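Local structure of cycloalternan-forming enzyme (Listeria monocytogenes serovar 1/2a, 5F7U) at residues Thr216-Thr221 and Leu333-Ile338; Tyr645-Ala650 and Gly755-Glu760; Ala653-Met658 and Ser718-Met723; Tyr989-Arg994 and Val1006-Lys1011. The protein is a multidomain member of glycosyl hydrolase family 31, built round a TIM barrel and carrying a family 6 carbohydrate-binding module. The protein carries 1 engineered substitution. One frame throughout, in Å; residues are numbered along the deposited sequence.

Interaction 1 of 4, residues Thr216-Thr221 and Leu333-Ile338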
loop_
_atom_site.group_PDB
_atom_site.type_symbol
_atom_site.label_atom_id
_atom_site.label_comp_id
_atom_site.label_asym_id
_atom_site.label_seq_id
_atom_site.Cartn_x
_atom_site.Cartn_y
_atom_site.Cartn_z
ATOM N N THR A 216 -21.309 -0.869 13.037
ATOM C CA THR A 216 -22.069 -0.316 11.911
ATOM C C THR A 216 -23.463 -0.910 11.888
ATOM O O THR A 216 -23.752 -1.874 12.605
ATOM C CB THR A 216 -21.336 -0.482 10.543
ATOM O OG1 THR A 216 -21.915 0.398 9.557
ATOM C CG2 THR A 216 -21.326 -1.942 10.063
ATOM N N SER A 217 -24.330 -0.345 11.069
ATOM C CA SER A 217 -25.702 -0.828 11.037
ATOM C C SER A 217 -26.286 -0.494 9.710
ATOM O O SER A 217 -25.830 0.433 9.045
ATOM C CB SER A 217 -26.538 -0.167 12.131
ATOM O OG SER A 217 -26.524 1.241 12.010
ATOM N N GLU A 218 -27.323 -1.238 9.345
ATOM C CA GLU A 218 -28.067 -0.915 8.138
ATOM C C GLU A 218 -28.873 0.361 8.291
ATOM O O GLU A 218 -29.162 0.809 9.421
ATOM C CB GLU A 218 -28.948 -2.096 7.743
ATOM C CG GLU A 218 -28.147 -3.257 7.148
ATOM C CD GLU A 218 -28.945 -4.558 7.140
ATOM O OE1 GLU A 218 -30.041 -4.590 7.721
ATOM O OE2 GLU A 218 -28.467 -5.550 6.554
ATOM N N TYR A 219 -29.219 0.959 7.153
ATOM C CA TYR A 219 -29.940 2.221 7.149
ATOM C C TYR A 219 -31.287 2.098 7.879
ATOM O O TYR A 219 -31.916 1.034 7.840
ATOM C CB TYR A 219 -30.075 2.791 5.736
ATOM C CG TYR A 219 -30.221 4.293 5.738
ATOM C CD1 TYR A 219 -29.142 5.127 6.094
ATOM C CD2 TYR A 219 -31.436 4.895 5.407
ATOM C CE1 TYR A 219 -29.282 6.511 6.121
ATOM C CE2 TYR A 219 -31.582 6.287 5.414
ATOM C CZ TYR A 219 -30.507 7.092 5.780
ATOM O OH TYR A 219 -30.645 8.464 5.785
ATOM N N THR A 220 -31.663 3.175 8.582
ATOM C CA THR A 220 -32.706 3.155 9.622
ATOM C C THR A 220 -34.102 2.936 9.081
ATOM O O THR A 220 -34.979 2.486 9.815
ATOM C CB THR A 220 -32.710 4.435 10.500
ATOM O OG1 THR A 220 -33.518 4.219 11.665
ATOM C CG2 THR A 220 -33.248 5.662 9.730
ATOM N N THR A 221 -34.313 3.267 7.811
ATOM C CA THR A 221 -35.630 3.129 7.202
ATOM C C THR A 221 -35.817 1.686 6.767
ATOM O O THR A 221 -36.900 1.298 6.318
ATOM C CB THR A 221 -35.819 4.080 6.001
ATOM O OG1 THR A 221 -34.762 3.885 5.066
ATOM C CG2 THR A 221 -35.852 5.548 6.459
ATOM N N LEU A 333 -25.388 -12.937 -3.015
ATOM C CA LEU A 333 -24.594 -11.836 -2.483
ATOM C C LEU A 333 -23.848 -12.362 -1.261
ATOM O O LEU A 333 -24.438 -13.018 -0.421
ATOM C CB LEU A 333 -25.511 -10.659 -2.101
ATOM C CG LEU A 333 -24.868 -9.526 -1.279
ATOM C CD1 LEU A 333 -23.813 -8.776 -2.106
ATOM C CD2 LEU A 333 -25.923 -8.552 -0.782
ATOM N N ASP A 334 -22.557 -12.049 -1.169
ATOM C CA ASP A 334 -21.684 -12.626 -0.140
ATOM C C ASP A 334 -20.784 -11.502 0.375
ATOM O O ASP A 334 -19.946 -10.979 -0.371
ATOM C CB ASP A 334 -20.876 -13.751 -0.797
ATOM C CG ASP A 334 -19.953 -14.489 0.166
ATOM O OD1 ASP A 334 -19.940 -14.227 1.383
ATOM O OD2 ASP A 334 -19.220 -15.367 -0.335
ATOM N N TYR A 335 -20.969 -11.098 1.634
ATOM C CA TYR A 335 -20.108 -10.033 2.190
ATOM C C TYR A 335 -19.793 -10.249 3.661
ATOM O O TYR A 335 -20.491 -10.993 4.353
ATOM C CB TYR A 335 -20.672 -8.621 1.921
ATOM C CG TYR A 335 -21.948 -8.259 2.659
ATOM C CD1 TYR A 335 -23.186 -8.688 2.184
ATOM C CD2 TYR A 335 -21.914 -7.452 3.811
ATOM C CE1 TYR A 335 -24.379 -8.371 2.850
ATOM C CE2 TYR A 335 -23.097 -7.120 4.490
ATOM C CZ TYR A 335 -24.318 -7.583 3.994
ATOM O OH TYR A 335 -25.513 -7.300 4.611
ATOM N N TYR A 336 -18.720 -9.619 4.118
ATOM C CA TYR A 336 -18.250 -9.828 5.477
ATOM C C TYR A 336 -18.191 -8.501 6.205
ATOM O O TYR A 336 -17.803 -7.478 5.617
ATOM C CB TYR A 336 -16.848 -10.418 5.495
ATOM C CG TYR A 336 -16.658 -11.769 4.844
ATOM C CD1 TYR A 336 -16.555 -11.900 3.439
ATOM C CD2 TYR A 336 -16.481 -12.915 5.625
ATOM C CE1 TYR A 336 -16.348 -13.161 2.850
ATOM C CE2 TYR A 336 -16.265 -14.164 5.048
ATOM C CZ TYR A 336 -16.200 -14.278 3.670
ATOM O OH TYR A 336 -15.961 -15.538 3.153
ATOM N N VAL A 337 -18.578 -8.518 7.483
ATOM C CA VAL A 337 -18.271 -7.416 8.389
ATOM C C VAL A 337 -17.211 -7.939 9.365
ATOM O O VAL A 337 -17.453 -8.882 10.105
ATOM C CB VAL A 337 -19.525 -6.887 9.127
ATOM C CG1 VAL A 337 -19.138 -5.793 10.127
ATOM C CG2 VAL A 337 -20.561 -6.389 8.118
ATOM N N ILE A 338 -16.051 -7.296 9.339
ATOM C CA ILE A 338 -14.833 -7.809 9.951
ATOM C C ILE A 338 -14.474 -6.929 11.137
ATOM O O ILE A 338 -14.276 -5.721 10.977
ATOM C CB ILE A 338 -13.677 -7.805 8.923
ATOM C CG1 ILE A 338 -14.104 -8.570 7.646
ATOM C CG2 ILE A 338 -12.422 -8.416 9.547
ATOM C CD1 ILE A 338 -13.054 -8.575 6.550
HETATM O O HOH W 1 -25.749 -6.189 7.013
#

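Interaction 2 of 4, residues Tyr645-Ala650 and Gly755-Glu760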
loop_
_atom_site.group_PDB
_atom_site.type_symbol
_atom_site.label_atom_id
_atom_site.label_comp_id
_atom_site.label_asym_id
_atom_site.label_seq_id
_atom_site.Cartn_x
_atom_site.Cartn_y
_atom_site.Cartn_z
ATOM N N TYR A 645 13.605 15.562 -6.542
ATOM C CA TYR A 645 14.382 14.333 -6.535
ATOM C C TYR A 645 14.809 13.987 -5.092
ATOM O O TYR A 645 14.695 12.833 -4.678
ATOM C CB TYR A 645 15.579 14.424 -7.480
ATOM C CG TYR A 645 16.225 13.070 -7.692
ATOM C CD1 TYR A 645 15.730 12.194 -8.663
ATOM C CD2 TYR A 645 17.309 12.653 -6.895
ATOM C CE1 TYR A 645 16.298 10.954 -8.854
ATOM C CE2 TYR A 645 17.877 11.401 -7.079
ATOM C CZ TYR A 645 17.361 10.559 -8.055
ATOM O OH TYR A 645 17.916 9.317 -8.259
ATOM N N LYS A 646 15.274 14.991 -4.348
ATOM C CA LYS A 646 15.754 14.792 -2.972
ATOM C C LYS A 646 14.615 14.418 -2.021
ATOM O O LYS A 646 14.762 13.516 -1.175
ATOM C CB LYS A 646 16.491 16.051 -2.467
ATOM C CG LYS A 646 17.875 16.220 -3.063
ATOM C CD LYS A 646 18.538 17.431 -2.428
ATOM C CE LYS A 646 20.016 17.546 -2.800
ATOM N NZ LYS A 646 20.558 18.724 -2.054
ATOM N N ARG A 647 13.466 15.084 -2.174
ATOM C CA ARG A 647 12.291 14.797 -1.332
ATOM C C ARG A 647 11.760 13.398 -1.574
ATOM O O ARG A 647 11.428 12.682 -0.620
ATOM C CB ARG A 647 11.180 15.839 -1.545
ATOM C CG ARG A 647 11.533 17.259 -1.117
ATOM C CD ARG A 647 11.917 17.315 0.363
ATOM N NE ARG A 647 11.904 18.663 0.923
ATOM C CZ ARG A 647 12.397 18.974 2.113
ATOM N NH1 ARG A 647 12.899 18.015 2.900
ATOM N NH2 ARG A 647 12.349 20.229 2.526
ATOM N N ALA A 648 11.701 13.013 -2.848
ATOM C CA ALA A 648 11.228 11.704 -3.263
ATOM C C ALA A 648 12.192 10.605 -2.804
ATOM O O ALA A 648 11.742 9.570 -2.313
ATOM C CB ALA A 648 11.060 11.670 -4.769
ATOM N N THR A 649 13.494 10.850 -2.952
ATOM C CA THR A 649 14.531 9.918 -2.497
ATOM C C THR A 649 14.336 9.563 -1.026
ATOM O O THR A 649 14.339 8.382 -0.676
ATOM C CB THR A 649 15.929 10.523 -2.682
ATOM O OG1 THR A 649 16.217 10.636 -4.072
ATOM C CG2 THR A 649 17.014 9.693 -1.987
ATOM N N ALA A 650 14.161 10.579 -0.184
ATOM C CA ALA A 650 14.057 10.382 1.259
ATOM C C ALA A 650 12.829 9.528 1.593
ATOM O O ALA A 650 12.914 8.574 2.382
ATOM C CB ALA A 650 13.963 11.725 1.961
ATOM N N GLY A 755 8.699 23.745 -2.233
ATOM C CA GLY A 755 9.168 24.905 -1.464
ATOM C C GLY A 755 9.056 24.812 0.053
ATOM O O GLY A 755 9.443 25.738 0.754
ATOM N N GLN A 756 8.517 23.703 0.573
ATOM C CA GLN A 756 8.281 23.591 2.004
ATOM C C GLN A 756 9.563 23.230 2.758
ATOM O O GLN A 756 10.307 22.343 2.329
ATOM C CB GLN A 756 7.215 22.527 2.264
ATOM C CG GLN A 756 6.939 22.278 3.742
ATOM C CD GLN A 756 5.839 21.251 3.966
ATOM O OE1 GLN A 756 5.616 20.362 3.145
ATOM N NE2 GLN A 756 5.156 21.367 5.090
ATOM N N THR A 757 9.818 23.944 3.849
ATOM C CA THR A 757 10.868 23.575 4.806
ATOM C C THR A 757 10.362 23.514 6.262
ATOM O O THR A 757 11.037 22.963 7.126
ATOM C CB THR A 757 12.087 24.518 4.726
ATOM O OG1 THR A 757 11.650 25.858 4.956
ATOM C CG2 THR A 757 12.788 24.447 3.351
ATOM N N GLU A 758 9.179 24.053 6.540
ATOM C CA GLU A 758 8.598 23.881 7.876
ATOM C C GLU A 758 7.519 22.810 7.805
ATOM O O GLU A 758 6.415 23.068 7.316
ATOM C CB GLU A 758 8.052 25.202 8.448
ATOM C CG GLU A 758 9.135 26.165 8.939
ATOM C CD GLU A 758 9.892 25.680 10.195
ATOM O OE1 GLU A 758 9.387 24.799 10.951
ATOM O OE2 GLU A 758 11.010 26.204 10.456
ATOM N N LYS A 759 7.858 21.615 8.279
ATOM C CA LYS A 759 6.994 20.442 8.115
ATOM C C LYS A 759 6.182 20.191 9.383
ATOM O O LYS A 759 6.754 20.000 10.461
ATOM C CB LYS A 759 7.851 19.212 7.771
ATOM C CG LYS A 759 7.132 17.857 7.803
ATOM C CD LYS A 759 6.083 17.763 6.695
ATOM C CE LYS A 759 5.493 16.357 6.702
ATOM N NZ LYS A 759 4.416 16.183 5.673
ATOM N N GLU A 760 4.853 20.186 9.250
ATOM C CA GLU A 760 3.977 19.823 10.373
ATOM C C GLU A 760 4.009 18.317 10.517
ATOM O O GLU A 760 3.919 17.595 9.507
ATOM C CB GLU A 760 2.537 20.251 10.095
ATOM C CG GLU A 760 2.300 21.726 10.322
ATOM C CD GLU A 760 0.850 22.141 10.079
ATOM O OE1 GLU A 760 -0.031 21.291 9.818
ATOM O OE2 GLU A 760 0.593 23.340 10.137
#

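Interaction 3 of 4, residues Ala653-Met658 and Ser718-Met723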
loop_
_atom_site.group_PDB
_atom_site.type_symbol
_atom_site.label_atom_id
_atom_site.label_comp_id
_atom_site.label_asym_id
_atom_site.label_seq_id
_atom_site.Cartn_x
_atom_site.Cartn_y
_atom_site.Cartn_z
ATOM N N ALA A 653 13.250 5.798 0.301
ATOM C CA ALA A 653 14.149 5.004 1.139
ATOM C C ALA A 653 13.430 4.531 2.409
ATOM O O ALA A 653 13.836 3.537 3.008
ATOM C CB ALA A 653 15.392 5.814 1.491
ATOM N N PHE A 654 12.342 5.219 2.773
ATOM C CA PHE A 654 11.489 4.849 3.921
ATOM C C PHE A 654 10.109 4.361 3.478
ATOM O O PHE A 654 9.095 4.637 4.154
ATOM C CB PHE A 654 11.364 6.025 4.925
ATOM C CG PHE A 654 12.571 6.195 5.804
ATOM C CD1 PHE A 654 13.706 6.852 5.329
ATOM C CD2 PHE A 654 12.602 5.642 7.107
ATOM C CE1 PHE A 654 14.844 7.002 6.129
ATOM C CE2 PHE A 654 13.730 5.799 7.916
ATOM C CZ PHE A 654 14.855 6.476 7.422
ATOM N N ALA A 655 10.067 3.676 2.324
ATOM C CA ALA A 655 8.821 3.071 1.851
ATOM C C ALA A 655 9.037 1.569 1.658
ATOM O O ALA A 655 10.181 1.100 1.772
ATOM C CB ALA A 655 8.335 3.759 0.573
ATOM N N PRO A 656 7.949 0.782 1.453
ATOM C CA PRO A 656 8.138 -0.682 1.453
ATOM C C PRO A 656 9.126 -1.165 0.383
ATOM O O PRO A 656 9.995 -1.978 0.695
ATOM C CB PRO A 656 6.721 -1.215 1.176
ATOM C CG PRO A 656 5.824 -0.148 1.747
ATOM C CD PRO A 656 6.515 1.141 1.361
ATOM N N ILE A 657 9.021 -0.626 -0.832
ATOM C CA ILE A 657 9.903 -0.992 -1.951
ATOM C C ILE A 657 10.447 0.293 -2.578
ATOM O O ILE A 657 9.674 1.199 -2.931
ATOM C CB ILE A 657 9.168 -1.827 -3.042
ATOM C CG1 ILE A 657 8.473 -3.091 -2.480
ATOM C CG2 ILE A 657 10.094 -2.147 -4.228
ATOM C CD1 ILE A 657 9.406 -4.180 -1.942
ATOM N N MET A 658 11.766 0.363 -2.715
ATOM C CA MET A 658 12.461 1.545 -3.240
ATOM C C MET A 658 12.920 1.256 -4.669
ATOM O O MET A 658 13.633 0.272 -4.906
ATOM C CB MET A 658 13.678 1.874 -2.362
ATOM C CG MET A 658 14.346 3.198 -2.712
ATOM S SD MET A 658 15.877 3.410 -1.791
ATOM C CE MET A 658 16.207 5.103 -2.276
ATOM N N SER A 718 0.656 -4.257 7.460
ATOM C CA SER A 718 1.380 -3.655 6.339
ATOM C C SER A 718 2.596 -2.882 6.815
ATOM O O SER A 718 2.630 -2.401 7.948
ATOM C CB SER A 718 0.446 -2.746 5.534
ATOM O OG SER A 718 -0.565 -3.554 4.935
ATOM N N MET A 719 3.597 -2.764 5.937
ATOM C CA MET A 719 4.858 -2.104 6.285
ATOM C C MET A 719 4.718 -0.595 6.468
ATOM O O MET A 719 5.308 -0.012 7.386
ATOM C CB MET A 719 5.915 -2.408 5.231
ATOM C CG MET A 719 6.402 -3.847 5.331
ATOM S SD MET A 719 7.342 -4.324 3.882
ATOM C CE MET A 719 8.910 -3.563 4.254
ATOM N N MET A 720 3.927 0.028 5.593
ATOM C CA MET A 720 3.738 1.470 5.640
ATOM C C MET A 720 2.267 1.712 5.876
ATOM O O MET A 720 1.462 1.212 5.097
ATOM C CB MET A 720 4.162 2.070 4.296
ATOM C CG MET A 720 3.941 3.566 4.208
ATOM S SD MET A 720 4.455 4.301 2.634
ATOM C CE MET A 720 3.437 3.332 1.537
ATOM N N ARG A 721 1.901 2.445 6.936
ATOM C CA ARG A 721 0.481 2.564 7.309
ATOM C C ARG A 721 0.052 4.002 7.577
ATOM O O ARG A 721 0.766 4.768 8.212
ATOM C CB ARG A 721 0.171 1.713 8.567
ATOM C CG ARG A 721 0.469 0.228 8.412
ATOM C CD ARG A 721 0.223 -0.623 9.669
ATOM N NE ARG A 721 0.877 -0.070 10.869
ATOM C CZ ARG A 721 2.195 -0.012 11.063
ATOM N NH1 ARG A 721 2.683 0.531 12.187
ATOM N NH2 ARG A 721 3.037 -0.510 10.151
ATOM N N GLN A 722 -1.159 4.322 7.134
ATOM C CA GLN A 722 -1.780 5.624 7.399
ATOM C C GLN A 722 -2.004 5.679 8.929
ATOM O O GLN A 722 -2.232 4.624 9.575
ATOM C CB GLN A 722 -3.101 5.668 6.620
ATOM C CG GLN A 722 -3.737 7.055 6.447
ATOM C CD GLN A 722 -4.513 7.479 7.692
ATOM O OE1 GLN A 722 -5.052 6.642 8.400
ATOM N NE2 GLN A 722 -4.550 8.779 7.972
ATOM N N MET A 723 -1.955 6.882 9.514
ATOM C CA MET A 723 -1.901 6.996 10.985
ATOM C C MET A 723 -3.086 6.374 11.715
ATOM O O MET A 723 -2.926 5.811 12.800
ATOM C CB MET A 723 -1.727 8.456 11.430
ATOM C CG MET A 723 -0.434 9.144 10.972
ATOM S SD MET A 723 1.102 8.359 11.469
ATOM C CE MET A 723 0.935 8.408 13.260
#

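Interaction 4 of 4, residues Tyr989-Arg994 and Val1006-Lys1011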
loop_
_atom_site.group_PDB
_atom_site.type_symbol
_atom_site.label_atom_id
_atom_site.label_comp_id
_atom_site.label_asym_id
_atom_site.label_seq_id
_atom_site.Cartn_x
_atom_site.Cartn_y
_atom_site.Cartn_z
ATOM N N TYR A 989 9.406 14.894 40.538
ATOM C CA TYR A 989 10.658 14.426 39.934
ATOM C C TYR A 989 11.772 15.387 40.303
ATOM O O TYR A 989 11.511 16.478 40.848
ATOM C CB TYR A 989 10.541 14.362 38.399
ATOM C CG TYR A 989 9.627 13.258 37.927
ATOM C CD1 TYR A 989 10.122 11.965 37.710
ATOM C CD2 TYR A 989 8.266 13.509 37.660
ATOM C CE1 TYR A 989 9.287 10.948 37.269
ATOM C CE2 TYR A 989 7.420 12.497 37.227
ATOM C CZ TYR A 989 7.937 11.216 37.043
ATOM O OH TYR A 989 7.138 10.175 36.622
ATOM N N THR A 990 13.003 14.955 40.056
ATOM C CA THR A 990 14.150 15.851 40.106
ATOM C C THR A 990 14.534 16.240 38.694
ATOM O O THR A 990 14.766 15.375 37.845
ATOM C CB THR A 990 15.346 15.187 40.791
ATOM O OG1 THR A 990 14.949 14.739 42.089
ATOM C CG2 THR A 990 16.487 16.176 40.927
ATOM N N MET A 991 14.591 17.541 38.437
ATOM C CA MET A 991 15.117 18.034 37.167
ATOM C C MET A 991 16.581 18.465 37.342
ATOM O O MET A 991 16.868 19.402 38.100
ATOM C CB MET A 991 14.242 19.186 36.661
ATOM C CG MET A 991 14.749 19.815 35.365
ATOM S SD MET A 991 13.646 21.078 34.705
ATOM C CE MET A 991 13.746 22.356 35.973
ATOM N N GLU A 992 17.506 17.747 36.691
ATOM C CA GLU A 992 18.910 18.149 36.634
ATOM C C GLU A 992 19.061 19.234 35.583
ATOM O O GLU A 992 18.580 19.076 34.471
ATOM C CB GLU A 992 19.811 16.990 36.207
ATOM C CG GLU A 992 19.944 15.852 37.203
ATOM C CD GLU A 992 20.992 14.832 36.769
ATOM O OE1 GLU A 992 21.431 14.852 35.596
ATOM O OE2 GLU A 992 21.398 14.001 37.595
ATOM N N VAL A 993 19.708 20.328 35.956
ATOM C CA VAL A 993 19.998 21.430 35.028
ATOM C C VAL A 993 21.519 21.494 34.877
ATOM O O VAL A 993 22.225 21.810 35.846
ATOM C CB VAL A 993 19.425 22.787 35.539
ATOM C CG1 VAL A 993 19.828 23.931 34.586
ATOM C CG2 VAL A 993 17.898 22.715 35.681
ATOM N N ARG A 994 22.016 21.191 33.675
ATOM C CA ARG A 994 23.449 21.203 33.393
ATOM C C ARG A 994 23.833 22.472 32.651
ATOM O O ARG A 994 23.291 22.780 31.595
ATOM C CB ARG A 994 23.896 19.945 32.624
ATOM C CG ARG A 994 25.414 19.821 32.502
ATOM C CD ARG A 994 25.837 18.440 32.056
ATOM N NE ARG A 994 27.285 18.212 32.195
ATOM C CZ ARG A 994 28.155 18.149 31.185
ATOM N NH1 ARG A 994 27.760 18.312 29.920
ATOM N NH2 ARG A 994 29.440 17.915 31.444
ATOM N N VAL A 1006 12.003 29.440 36.394
ATOM C CA VAL A 1006 11.446 28.281 35.708
ATOM C C VAL A 1006 9.933 28.249 35.935
ATOM O O VAL A 1006 9.470 28.530 37.042
ATOM C CB VAL A 1006 12.078 26.951 36.206
ATOM C CG1 VAL A 1006 11.747 25.812 35.235
ATOM C CG2 VAL A 1006 13.590 27.094 36.319
ATOM N N TYR A 1007 9.187 27.911 34.884
ATOM C CA TYR A 1007 7.747 27.688 34.974
ATOM C C TYR A 1007 7.492 26.251 34.570
ATOM O O TYR A 1007 7.906 25.823 33.479
ATOM C CB TYR A 1007 6.994 28.623 34.028
ATOM C CG TYR A 1007 7.112 30.082 34.392
ATOM C CD1 TYR A 1007 8.221 30.838 34.000
ATOM C CD2 TYR A 1007 6.103 30.710 35.129
ATOM C CE1 TYR A 1007 8.317 32.188 34.330
ATOM C CE2 TYR A 1007 6.183 32.058 35.451
ATOM C CZ TYR A 1007 7.292 32.789 35.056
ATOM O OH TYR A 1007 7.363 34.120 35.397
ATOM N N ILE A 1008 6.799 25.518 35.436
ATOM C CA ILE A 1008 6.431 24.134 35.157
ATOM C C ILE A 1008 4.922 24.124 35.022
ATOM O O ILE A 1008 4.207 24.306 36.018
ATOM C CB ILE A 1008 6.858 23.164 36.301
ATOM C CG1 ILE A 1008 8.352 23.317 36.672
ATOM C CG2 ILE A 1008 6.472 21.717 35.932
ATOM C CD1 ILE A 1008 9.323 22.950 35.566
ATOM N N ASN A 1009 4.439 23.955 33.788
ATOM C CA ASN A 1009 3.007 24.078 33.512
ATOM C C ASN A 1009 2.407 25.310 34.196
ATOM O O ASN A 1009 1.345 25.223 34.814
ATOM C CB ASN A 1009 2.272 22.806 33.962
ATOM C CG ASN A 1009 2.750 21.581 33.238
ATOM O OD1 ASN A 1009 2.889 21.579 32.004
ATOM N ND2 ASN A 1009 3.005 20.514 33.998
ATOM N N GLY A 1010 3.109 26.441 34.083
ATOM C CA GLY A 1010 2.656 27.734 34.623
ATOM C C GLY A 1010 3.055 28.076 36.057
ATOM O O GLY A 1010 2.825 29.207 36.507
ATOM N N LYS A 1011 3.629 27.106 36.777
ATOM C CA LYS A 1011 3.991 27.288 38.200
ATOM C C LYS A 1011 5.452 27.717 38.288
ATOM O O LYS A 1011 6.342 26.984 37.857
ATOM C CB LYS A 1011 3.745 25.991 38.996
ATOM C CG LYS A 1011 3.914 26.146 40.512
ATOM C CD LYS A 1011 3.743 24.814 41.223
ATOM C CE LYS A 1011 3.600 25.015 42.726
ATOM N NZ LYS A 1011 3.338 23.698 43.384
#

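Interaction 1 of 4, residues Thr216-Thr221 and Leu333-Ile338
E218 and Y335 face each other across a buried interface and share a water instead of bonding directly, for E218 OE2 and Y335 OH lie 3.9 Å apart. The water oxygen lies 2.8 Å from E218 OE2, to which it donates, and 2.7 Å from Y335 OH, at the edge of the tyrosine ring and in its plane. The glutamate chain runs extended beyond CG (chi2 163°), which carries its carboxylate towards the tyrosine hydroxyl. The long, rigid tyrosine delivers that hydroxyl from the other strand. Carboxylate and ring planes are turned 42° from each other.

Several further partners share the polar load. Y203 OH and N240 ND2 also bind E218 OE2, M205 N binds OE1, and N240 ND2 reaches Y335 OH as well. A buried carboxylate so well supplied with bonds is plausible as an ionised group.

The apolar part is slight. The methyl T216 CG2 approaches V337 CG1 at 4.4 Å, while T216 OG1 turns to Y319 OH. Threonine suits this place by offering a methyl to valine and a hydroxyl to a polar neighbour.

Strand 214-229 pairs with strands 203-209 and 235-243, whereas strand 333-338 runs between 158-164 and 297-301. The contact thus spans two facing layers, consistent with the beta-sandwich of a galactose mutarotase-like domain.

Interaction 2 of 4, residues Tyr645-Ala650 and Gly755-Glu760
R647 reaches Q756 by a bend early in its chain: CG stands beside the backbone N, chi2 turns the chain again (-58°), and from there it runs out nearly straight from the helix. The guanidinium group arrives at the loop with NH2 leading. There R647 NH2 donates to Q756 O at 2.9 Å. The donor lies in the plane of the Q756 carbonyl, but the oxygen is tilted 29° from the guanidinium plane, and the N-H...O angle of 130° shows a clearly bent bond. The same nitrogen passes T757 loosely, with R647 NH2 4.3 Å from T757 CG2.

A787 O accepts a second bond from R647 NH2. Two main-chain carbonyls thus share NH2, and a third, D788 O, is weakly bound at NH1. Arginine suits the position because its several N-H groups can serve acceptors on two separate chain segments, 755-760 and the one just past strand 781-786, which T757 joins through its backbone bonding to A787.

The loop has its own brace: the extended Q756 chain carries NE2 to E758 O (3.1 Å), joining the loop to the first residue of strand 758-763. G755, with positive phi, takes a backbone shape that glycine adopts easily, and its N is bound by E643 OE1 from the helix.

Helix 642-653 lies between barrel strands 628-631 and 657-660 and so belongs to the TIM barrel, while 755-760 leads into strand 758-763 of the C-terminal beta region. The contact therefore joins the two: a helix of the family 31 TIM barrel whose arginine binds loop carbonyls of the C-terminal beta domain.

Interaction 3 of 4, residues Ala653-Met658 and Ser718-Met723
P656 wedges its ring between M719 and M720, touching each in a different way. Against M720 the two side chains cross at about a right angle. P656 CG sits 3.8 Å from M720 CB, and P656 CD lies 3.8 Å from M720 CE, so the base and the tip of the methionine both rest on the ring. M720 can do this because its chain is extended as far as SD and then bends at chi3 (58°), curling the methyl back towards the proline. Its sulfur also comes within 4.4 Å of A655 CB.

M719 lies differently, sliding past the proline in the opposite direction. Its SD is 4.2 Å from P656 CB, and its CE passes on to 4.0 Å from P656 O. Unbranched and flexible, the two methionines can mould themselves to a rigid ring, while the short A655 side chain lets the M720 sulfur approach its CB.

The polar backbone is served from outside. R698 binds the carbonyls of A653, A655 and P656, and S621 OG binds M720 O. Within the second segment, R721 NH2 donates to S718 O at 2.9 Å.

P656 immediately precedes strand 657-660, the last of the eight barrel strands, and M720 begins edge strand 720-721 of the following antiparallel sheet. The contact is thus an apolar seam between the N-terminal end of a TIM-barrel strand, the end away from the usual active-site face, and the C-terminal beta domain of family 31.

Interaction 4 of 4, residues Tyr989-Arg994 and Val1006-Lys1011
M991 and I1008, the closest pair of backbones here, still have their CA atoms 10.8 Å apart, a spacing bridged by side chains between two sheets and not by main-chain bonds. The long M991 spans most of it. Its CG is anti to the backbone N (chi1 177°) and the chain stays extended to SD, so the side chain projects straight from its strand before chi3 (66°) bends the methyl over.

That methyl meets V1006 tip to tip, with M991 CE 4.1 Å from V1006 CG1. A looser touch follows at 4.5 Å between M991 CE and I1008 CD1. Both partners are beta-branched, which suits a strand; V1006 offers a branch methyl, CG1, and I1008 the methyl at the end of its longer arm, CD1. F1044, on strand 1039-1045, packs beside both M991 and V1006.

Strand 1002-1008 ends in a type I' turn from I1008 to K1011, closed by I1008 N to K1011 O at 2.9 Å and K1011 N to I1008 O at 3.0 Å. N1009 and G1010 fill its corners with positive phi, which these two residue types accept readily.

Both strands belong to the family 6 carbohydrate-binding module, a beta-sandwich. With no hydrogen bond between the segments, the sheets meet here through dispersion and the burial of hydrocarbon, forces that set spacing more than direction; directional bonding is left to the strands within each sheet.

In the fold
Interactions 1, 3 and 4 are buried, whereas interaction 2 is only partly so. Interactions 2 and 3 are neighbours: their centres lie about 17 Å apart, helix 642-653 leads into strand 657-660, and both tie the TIM barrel to the C-terminal domain, one by a charged side chain at loop carbonyls, the other by methionines round a proline near the centre of the chain. Interactions 1 and 4 each join facing beta layers, about 54 Å apart between centres, yet differ in chemistry: the first relies on a buried carboxylate and a water, the fourth on hydrocarbon alone. Interaction 4 lies farthest from the chain's centre.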